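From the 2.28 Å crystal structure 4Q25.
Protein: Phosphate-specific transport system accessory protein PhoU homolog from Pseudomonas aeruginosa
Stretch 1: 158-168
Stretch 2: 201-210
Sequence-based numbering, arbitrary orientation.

Stretch 1 158-168: SVAQYDKTVDR
Stretch 2 201-210: LERIGDHARN

What holds the two stretches together electrostatically? A salt bridge joins Asp163 OD2 to Arg209 NH2 at 3.1 Å, and no hydrogen bond crosses the contact. Asp163 OD2 lies over one face of the guanidinium, so the attraction is one of charge rather than of an N-H aimed at the oxygen. Asp163 is t at chi1, with chi2 at 38°. Arg209 starts t, turns through an off-rotamer chi2 of -109° and an m chi3 of -85°, and ends with chi4 at 129°. Its NH1 donates to Asn210 OD1 at 2.8 Å, while its NH2 sits 3.9 Å from Asp206 OD1, a long salt bridge without a directed N-H.

Where do the acids of the two helices meet? Asp163 and Asp167 from one helix meet Glu202 and Asp206 from the other, and their carboxylate oxygens come very close: Asp163 OD2 to Asp206 OD1 2.9 Å, Asp167 OD1 to Glu202 OE1 2.9 Å, and Asp167 OD1 to Asp206 OD1 3.2 Å. Such like charges should repel unless a shared proton or a bound cation compensates, and the coordinates of these stretches leave that open. Asp167 (chi1 m, -59°), Glu202 (extended, t and t, chi3 -155°) and Asp206 (chi1 m, -66°; chi2 -6°) all start with CA-to-CB sideways, yet their ends come nearer the other helix. Arg203 NH2 makes a weak hydrogen bond of 3.3 Å to Asp206 OD2, part of a salt bridge within the helix.

How are the backbones arranged? Both stretches are helical throughout, each a segment of a longer helix, and they run nearly antiparallel at 157° (signed crossing angle -157°), with axes approaching to 8.4 Å. The register pairs Ala160 CA with Arg209 CA at 4.5 Å, Asp163 CA with Gly205 CA at 6.2 Å, and Asp167 CA with Glu202 CA at 6.3 Å. Regular i to i+4 bonds brace stretch 2, such as Arg209 N to Gly205 O at 3.1 Å.

What fills the space around the polar cluster? At the close end, Ala160 CA lies 3.6 Å from Arg209 CG, where the small alanine meets the aliphatic part of the arginine. Val159, t at chi1 and directed toward the other helix, places CG1 4.0 Å from Ala208 O. Gly205 has no side chain, and Asp163 OD1 approaches Gly205 C, its carbonyl carbon, to 3.4 Å. The contact buries 397 Å² in all.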

# COMPACT_ATOMS: atom_id res chain seq x y z
N SER A 158 2.28 21.56 -5.04
CA SER A 158 3.65 21.60 -4.55
C SER A 158 3.98 20.37 -3.68
O SER A 158 5.07 19.80 -3.78
CB SER A 158 3.89 22.88 -3.78
OG SER A 158 2.79 23.09 -2.92
N VAL A 159 3.02 19.96 -2.85
CA VAL A 159 3.09 18.68 -2.15
C VAL A 159 3.47 17.57 -3.11
O VAL A 159 4.52 16.90 -2.98
CB VAL A 159 1.77 18.33 -1.46
CG1 VAL A 159 1.80 16.90 -0.95
CG2 VAL A 159 1.52 19.30 -0.31
N ALA A 160 2.62 17.38 -4.11
CA ALA A 160 2.88 16.35 -5.12
C ALA A 160 4.26 16.47 -5.75
O ALA A 160 4.93 15.47 -6.01
CB ALA A 160 1.80 16.40 -6.20
N GLN A 161 4.69 17.70 -5.99
CA GLN A 161 6.01 17.93 -6.57
C GLN A 161 7.13 17.64 -5.58
O GLN A 161 8.20 17.20 -5.98
CB GLN A 161 6.15 19.39 -7.02
CG GLN A 161 5.41 19.74 -8.30
CD GLN A 161 5.28 21.25 -8.49
OE1 GLN A 161 5.50 22.03 -7.56
NE2 GLN A 161 4.91 21.66 -9.71
N TYR A 162 6.89 17.89 -4.30
CA TYR A 162 7.93 17.66 -3.30
C TYR A 162 8.23 16.17 -3.08
O TYR A 162 9.25 15.84 -2.49
CB TYR A 162 7.57 18.29 -1.98
CG TYR A 162 8.78 18.56 -1.11
CD1 TYR A 162 9.65 19.62 -1.40
CD2 TYR A 162 9.06 17.76 0.01
CE1 TYR A 162 10.76 19.87 -0.62
CE2 TYR A 162 10.17 18.02 0.80
CZ TYR A 162 11.01 19.07 0.49
OH TYR A 162 12.10 19.34 1.28
N ASP A 163 7.33 15.30 -3.55
CA ASP A 163 7.49 13.87 -3.40
C ASP A 163 8.68 13.40 -4.18
O ASP A 163 9.32 12.45 -3.78
CB ASP A 163 6.25 13.11 -3.86
CG ASP A 163 6.26 11.66 -3.39
OD1 ASP A 163 6.70 11.42 -2.26
OD2 ASP A 163 5.83 10.76 -4.12
N LYS A 164 8.97 14.08 -5.28
CA LYS A 164 10.15 13.76 -6.08
C LYS A 164 11.41 13.88 -5.24
O LYS A 164 12.31 13.03 -5.30
CB LYS A 164 10.27 14.69 -7.30
CG LYS A 164 9.51 14.17 -8.50
CD LYS A 164 10.27 13.02 -9.15
CE LYS A 164 9.56 12.44 -10.38
NZ LYS A 164 9.34 13.46 -11.45
N THR A 165 11.49 14.94 -4.44
CA THR A 165 12.73 15.20 -3.73
C THR A 165 12.83 14.23 -2.56
O THR A 165 13.91 13.81 -2.19
CB THR A 165 12.93 16.67 -3.31
OG1 THR A 165 11.86 17.08 -2.46
CG2 THR A 165 13.04 17.60 -4.50
N VAL A 166 11.69 13.80 -2.02
CA VAL A 166 11.70 12.83 -0.94
C VAL A 166 12.17 11.47 -1.46
O VAL A 166 13.07 10.87 -0.86
CB VAL A 166 10.34 12.74 -0.23
CG1 VAL A 166 10.20 11.41 0.46
CG2 VAL A 166 10.18 13.86 0.77
N ASP A 167 11.60 10.99 -2.56
CA ASP A 167 12.05 9.71 -3.13
C ASP A 167 13.54 9.77 -3.48
O ASP A 167 14.25 8.78 -3.37
CB ASP A 167 11.22 9.31 -4.36
CG ASP A 167 9.71 9.17 -4.05
OD1 ASP A 167 9.32 8.98 -2.88
OD2 ASP A 167 8.88 9.26 -4.99
N ARG A 168 14.00 10.95 -3.87
CA ARG A 168 15.40 11.17 -4.19
C ARG A 168 16.28 11.04 -2.95
O ARG A 168 17.31 10.35 -2.97
CB ARG A 168 15.60 12.57 -4.81
CG ARG A 168 16.87 12.69 -5.60
CD ARG A 168 17.31 14.14 -5.82
NE ARG A 168 18.72 14.19 -6.22
CZ ARG A 168 19.37 15.29 -6.58
NH1 ARG A 168 18.76 16.47 -6.59
NH2 ARG A 168 20.65 15.22 -6.92
N LEU A 201 8.55 5.59 5.53
CA LEU A 201 8.40 7.05 5.46
C LEU A 201 8.21 7.54 3.99
O LEU A 201 7.41 8.41 3.71
CB LEU A 201 9.59 7.74 6.15
CG LEU A 201 9.64 7.54 7.67
CD1 LEU A 201 10.91 8.14 8.26
CD2 LEU A 201 8.42 8.13 8.35
N GLU A 202 8.92 6.94 3.06
CA GLU A 202 8.78 7.26 1.66
C GLU A 202 7.37 6.97 1.17
O GLU A 202 6.80 7.75 0.41
CB GLU A 202 9.78 6.47 0.82
CG GLU A 202 9.71 6.86 -0.64
CD GLU A 202 10.62 6.06 -1.54
OE1 GLU A 202 10.98 6.60 -2.61
OE2 GLU A 202 10.96 4.91 -1.21
N ARG A 203 6.80 5.85 1.60
CA ARG A 203 5.45 5.51 1.25
C ARG A 203 4.46 6.48 1.87
O ARG A 203 3.47 6.85 1.26
CB ARG A 203 5.13 4.10 1.71
CG ARG A 203 5.83 2.99 0.95
CD ARG A 203 4.88 2.32 -0.01
NE ARG A 203 4.58 3.13 -1.19
CZ ARG A 203 3.44 3.10 -1.88
NH1 ARG A 203 2.41 2.31 -1.52
NH2 ARG A 203 3.33 3.89 -2.94
N ILE A 204 4.71 6.89 3.09
CA ILE A 204 3.85 7.91 3.67
C ILE A 204 3.81 9.19 2.78
O ILE A 204 2.76 9.77 2.58
CB ILE A 204 4.27 8.20 5.10
CG1 ILE A 204 3.91 6.99 5.96
CG2 ILE A 204 3.60 9.46 5.64
CD1 ILE A 204 4.48 7.05 7.36
N GLY A 205 4.95 9.57 2.23
CA GLY A 205 5.02 10.69 1.32
C GLY A 205 4.35 10.41 -0.01
O GLY A 205 3.73 11.29 -0.56
N ASP A 206 4.50 9.19 -0.53
CA ASP A 206 3.74 8.79 -1.73
C ASP A 206 2.24 8.94 -1.50
O ASP A 206 1.56 9.46 -2.36
CB ASP A 206 4.07 7.36 -2.15
CG ASP A 206 5.48 7.20 -2.60
OD1 ASP A 206 6.23 8.20 -2.72
OD2 ASP A 206 5.85 6.02 -2.81
N HIS A 207 1.72 8.54 -0.33
CA HIS A 207 0.29 8.67 -0.05
C HIS A 207 -0.19 10.12 0.19
O HIS A 207 -1.32 10.48 -0.13
CB HIS A 207 -0.13 7.78 1.12
CG HIS A 207 -0.08 6.32 0.81
ND1 HIS A 207 -1.05 5.70 0.06
CD2 HIS A 207 0.79 5.36 1.18
CE1 HIS A 207 -0.76 4.42 -0.04
NE2 HIS A 207 0.37 4.19 0.61
N ALA A 208 0.65 10.95 0.78
CA ALA A 208 0.34 12.36 0.89
C ALA A 208 0.20 12.97 -0.50
O ALA A 208 -0.69 13.76 -0.73
CB ALA A 208 1.44 13.09 1.64
N ARG A 209 1.09 12.58 -1.40
CA ARG A 209 1.06 12.99 -2.79
C ARG A 209 -0.21 12.56 -3.46
O ARG A 209 -0.83 13.37 -4.14
CB ARG A 209 2.27 12.43 -3.53
CG ARG A 209 2.35 12.77 -5.01
CD ARG A 209 2.07 11.56 -5.88
NE ARG A 209 3.26 10.75 -6.09
CZ ARG A 209 3.34 9.43 -5.89
NH1 ARG A 209 2.29 8.73 -5.48
NH2 ARG A 209 4.50 8.81 -6.11
N ASN A 210 -0.62 11.31 -3.27
CA ASN A 210 -1.90 10.84 -3.82
C ASN A 210 -3.08 11.67 -3.33
O ASN A 210 -3.95 12.02 -4.12
CB ASN A 210 -2.18 9.38 -3.50
CG ASN A 210 -1.14 8.44 -4.06
OD1 ASN A 210 -0.44 8.75 -5.02
ND2 ASN A 210 -1.05 7.26 -3.48